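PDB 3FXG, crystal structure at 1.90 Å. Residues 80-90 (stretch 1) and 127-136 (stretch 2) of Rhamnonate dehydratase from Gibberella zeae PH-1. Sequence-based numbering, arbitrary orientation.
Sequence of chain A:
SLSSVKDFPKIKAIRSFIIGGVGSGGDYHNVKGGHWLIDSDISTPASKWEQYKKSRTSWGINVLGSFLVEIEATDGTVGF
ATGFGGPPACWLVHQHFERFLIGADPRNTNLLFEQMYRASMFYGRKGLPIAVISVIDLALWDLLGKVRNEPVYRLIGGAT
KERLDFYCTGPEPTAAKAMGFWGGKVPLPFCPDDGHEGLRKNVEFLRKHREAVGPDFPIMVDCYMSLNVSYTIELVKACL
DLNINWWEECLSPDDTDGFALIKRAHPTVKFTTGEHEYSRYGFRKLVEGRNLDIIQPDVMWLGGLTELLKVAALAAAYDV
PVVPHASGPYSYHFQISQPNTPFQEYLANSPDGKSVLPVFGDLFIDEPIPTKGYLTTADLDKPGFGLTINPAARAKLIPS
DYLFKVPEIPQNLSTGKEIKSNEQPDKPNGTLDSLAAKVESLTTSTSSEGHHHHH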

# COMPACT_ATOMS: atom_id res chain seq x y z
N PHE A 80 -10.91 -47.63 2.44
CA PHE A 80 -11.63 -47.01 3.55
C PHE A 80 -10.80 -45.97 4.29
O PHE A 80 -9.58 -45.89 4.11
CB PHE A 80 -12.14 -48.09 4.52
CG PHE A 80 -11.06 -49.01 5.03
CD1 PHE A 80 -10.12 -48.56 5.96
CD2 PHE A 80 -10.98 -50.33 4.59
CE1 PHE A 80 -9.12 -49.42 6.44
CE2 PHE A 80 -9.99 -51.19 5.06
CZ PHE A 80 -9.06 -50.73 5.99
N ALA A 81 -11.47 -45.18 5.11
CA ALA A 81 -10.81 -44.14 5.89
C ALA A 81 -11.72 -43.74 7.04
O ALA A 81 -12.94 -43.93 6.98
CB ALA A 81 -10.51 -42.94 5.02
N THR A 82 -11.13 -43.19 8.10
CA THR A 82 -11.90 -42.77 9.26
C THR A 82 -11.68 -41.29 9.52
O THR A 82 -10.72 -40.69 9.02
CB THR A 82 -11.49 -43.59 10.51
OG1 THR A 82 -12.36 -43.26 11.61
CG2 THR A 82 -10.05 -43.28 10.91
N GLY A 83 -12.57 -40.70 10.31
CA GLY A 83 -12.47 -39.29 10.64
C GLY A 83 -13.50 -38.93 11.68
O GLY A 83 -14.26 -39.79 12.12
N PHE A 84 -13.52 -37.68 12.11
CA PHE A 84 -14.50 -37.26 13.10
C PHE A 84 -15.69 -36.72 12.31
O PHE A 84 -15.52 -36.25 11.18
CB PHE A 84 -13.90 -36.20 14.04
CG PHE A 84 -14.07 -34.78 13.58
CD1 PHE A 84 -13.64 -34.37 12.32
CD2 PHE A 84 -14.64 -33.83 14.43
CE1 PHE A 84 -13.77 -33.04 11.92
CE2 PHE A 84 -14.77 -32.50 14.04
CZ PHE A 84 -14.34 -32.10 12.78
N GLY A 85 -16.88 -36.81 12.87
CA GLY A 85 -18.06 -36.34 12.18
C GLY A 85 -19.28 -37.13 12.61
O GLY A 85 -20.40 -36.63 12.59
N GLY A 86 -19.04 -38.38 12.99
CA GLY A 86 -20.10 -39.25 13.47
C GLY A 86 -21.37 -39.34 12.65
O GLY A 86 -21.33 -39.34 11.42
N PRO A 87 -22.54 -39.40 13.31
CA PRO A 87 -23.85 -39.49 12.67
C PRO A 87 -24.14 -38.45 11.58
O PRO A 87 -24.51 -38.80 10.46
CB PRO A 87 -24.82 -39.41 13.84
CG PRO A 87 -24.05 -40.05 14.95
CD PRO A 87 -22.68 -39.45 14.78
N PRO A 88 -23.98 -37.15 11.90
CA PRO A 88 -24.27 -36.15 10.86
C PRO A 88 -23.39 -36.31 9.62
O PRO A 88 -23.82 -36.02 8.50
CB PRO A 88 -24.05 -34.82 11.59
CG PRO A 88 -23.05 -35.16 12.65
CD PRO A 88 -23.53 -36.51 13.15
N ALA A 89 -22.16 -36.78 9.82
CA ALA A 89 -21.24 -36.99 8.71
C ALA A 89 -21.77 -38.12 7.82
O ALA A 89 -21.82 -37.99 6.60
CB ALA A 89 -19.85 -37.35 9.23
N CYS A 90 -22.19 -39.21 8.45
CA CYS A 90 -22.72 -40.36 7.71
C CYS A 90 -23.98 -40.00 6.95
O CYS A 90 -24.21 -40.49 5.85
CB CYS A 90 -23.02 -41.52 8.66
SG CYS A 90 -21.55 -42.26 9.41
N GLY A 127 -15.66 -26.39 7.73
CA GLY A 127 -16.29 -27.21 8.76
C GLY A 127 -16.70 -28.63 8.42
O GLY A 127 -16.17 -29.26 7.50
N LEU A 128 -17.68 -29.12 9.18
CA LEU A 128 -18.20 -30.49 9.05
C LEU A 128 -18.39 -31.05 7.64
O LEU A 128 -17.94 -32.16 7.35
CB LEU A 128 -19.51 -30.61 9.83
CG LEU A 128 -20.18 -31.98 9.85
CD1 LEU A 128 -19.22 -33.02 10.41
CD2 LEU A 128 -21.44 -31.92 10.70
N PRO A 129 -19.06 -30.31 6.74
CA PRO A 129 -19.26 -30.83 5.39
C PRO A 129 -17.94 -31.17 4.70
O PRO A 129 -17.84 -32.17 3.97
CB PRO A 129 -20.00 -29.69 4.68
CG PRO A 129 -20.74 -29.03 5.80
CD PRO A 129 -19.71 -29.00 6.90
N ILE A 130 -16.93 -30.34 4.94
CA ILE A 130 -15.62 -30.54 4.34
C ILE A 130 -14.92 -31.74 4.98
O ILE A 130 -14.15 -32.44 4.32
CB ILE A 130 -14.75 -29.27 4.49
CG1 ILE A 130 -15.52 -28.05 3.98
CG2 ILE A 130 -13.45 -29.43 3.70
CD1 ILE A 130 -16.05 -28.21 2.56
N ALA A 131 -15.19 -31.97 6.26
CA ALA A 131 -14.61 -33.12 6.95
C ALA A 131 -15.16 -34.39 6.29
O ALA A 131 -14.44 -35.38 6.13
CB ALA A 131 -14.98 -33.08 8.43
N VAL A 132 -16.43 -34.36 5.90
CA VAL A 132 -17.06 -35.52 5.26
C VAL A 132 -16.37 -35.80 3.93
O VAL A 132 -15.99 -36.93 3.63
CB VAL A 132 -18.56 -35.27 5.00
CG1 VAL A 132 -19.17 -36.46 4.25
CG2 VAL A 132 -19.29 -35.05 6.32
N ILE A 133 -16.20 -34.74 3.13
CA ILE A 133 -15.55 -34.88 1.84
C ILE A 133 -14.13 -35.41 2.02
O ILE A 133 -13.66 -36.23 1.24
CB ILE A 133 -15.50 -33.52 1.10
CG1 ILE A 133 -16.93 -33.06 0.78
CG2 ILE A 133 -14.68 -33.65 -0.17
CD1 ILE A 133 -17.01 -31.68 0.15
N SER A 134 -13.45 -34.94 3.07
CA SER A 134 -12.08 -35.37 3.33
C SER A 134 -11.95 -36.87 3.53
O SER A 134 -11.06 -37.51 2.97
CB SER A 134 -11.53 -34.66 4.58
OG SER A 134 -11.53 -33.25 4.42
N VAL A 135 -12.84 -37.44 4.33
CA VAL A 135 -12.80 -38.87 4.60
C VAL A 135 -13.13 -39.69 3.35
O VAL A 135 -12.54 -40.75 3.13
CB VAL A 135 -13.78 -39.24 5.74
CG1 VAL A 135 -13.75 -40.74 5.98
CG2 VAL A 135 -13.38 -38.50 7.02
N ILE A 136 -14.05 -39.19 2.53
CA ILE A 136 -14.40 -39.89 1.31
C ILE A 136 -13.20 -39.90 0.37
O ILE A 136 -12.88 -40.92 -0.25
CB ILE A 136 -15.60 -39.21 0.60
CG1 ILE A 136 -16.87 -39.42 1.43
CG2 ILE A 136 -15.77 -39.77 -0.81
CD1 ILE A 136 -18.08 -38.65 0.92

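The most unusual feature of this contact is that a glycine, Gly83, stands where a CB would run into the helix. At Gly83 a CB would point at the helix and lie only 2.5 Å from Val135 CG2, a clear clash; without one, Gly83 CA settles 3.8 Å from Val135 CG2. Gly85 is constrained more tightly still. Its phi/psi of 151/-30° would jam a CB against the carbonyl oxygen of the preceding residue, and that CB would also come within 2.6 Å of Ala89 CB. These constraints come from its own stretch; Gly85 CA lies 3.9 Å from Leu128 CD1.

Strand 80-84 and helix 128-136 run nearly antiparallel, at 158°, and their axes approach to 7.9 Å. Such closeness suits small residues, and no hydrogen bond crosses between the two stretches: the contact is one of apolar packing, burying 410 Å² in all. Val135 gives up the most area. Its CB points toward the strand, and with chi1 at 179° (t) its two methyls spread along the strand backbone. Val135 CG1 lies 3.4 Å from Ala81 O and 4.0 Å from Ala81 CB, while Val135 CG2 meets Gly83. A branched side chain thus fills the room that alanine and glycine leave. The same packing has a cost, for Thr82 O, 4.0 Å from Val135 CG2, is buried with no polar partner anywhere in the model.

One helical turn earlier, Ala131 also points toward the strand. Here the larger partner belongs to the strand: the CA-to-CB bond of Phe84 points away, but its ring returns, bringing Phe84 CE1 3.7 Å from Ala131 CB in an oblique approach. The small methyl accommodates the broad ring.

Beyond the strand, the chain turns into a second helix, which extends the contact. Ala89 is short enough for its backbone to come close to Val132, with Ala89 CA 3.6 Å and Ala89 CB 3.8 Å from Val132 CG2. Leu128 starts sideways, but its longer side chain (chi1 t, chi2 p) reaches both Gly85 and Pro88; Pro88 CB lies 4.0 Å from Leu128 CD2, so the compact proline ring adds apolar surface near the start of its helix.

Gly127 occupies the N-cap position of helix 128-136, where its positive phi of 78° favours glycine, and Gly127 O accepts a hydrogen bond from Ala131 N at 3.1 Å. Ser134, which does not touch the first stretch, turns its hydroxyl back on its own helix, with Ser134 OG donating to Ile130 O at 2.7 Å.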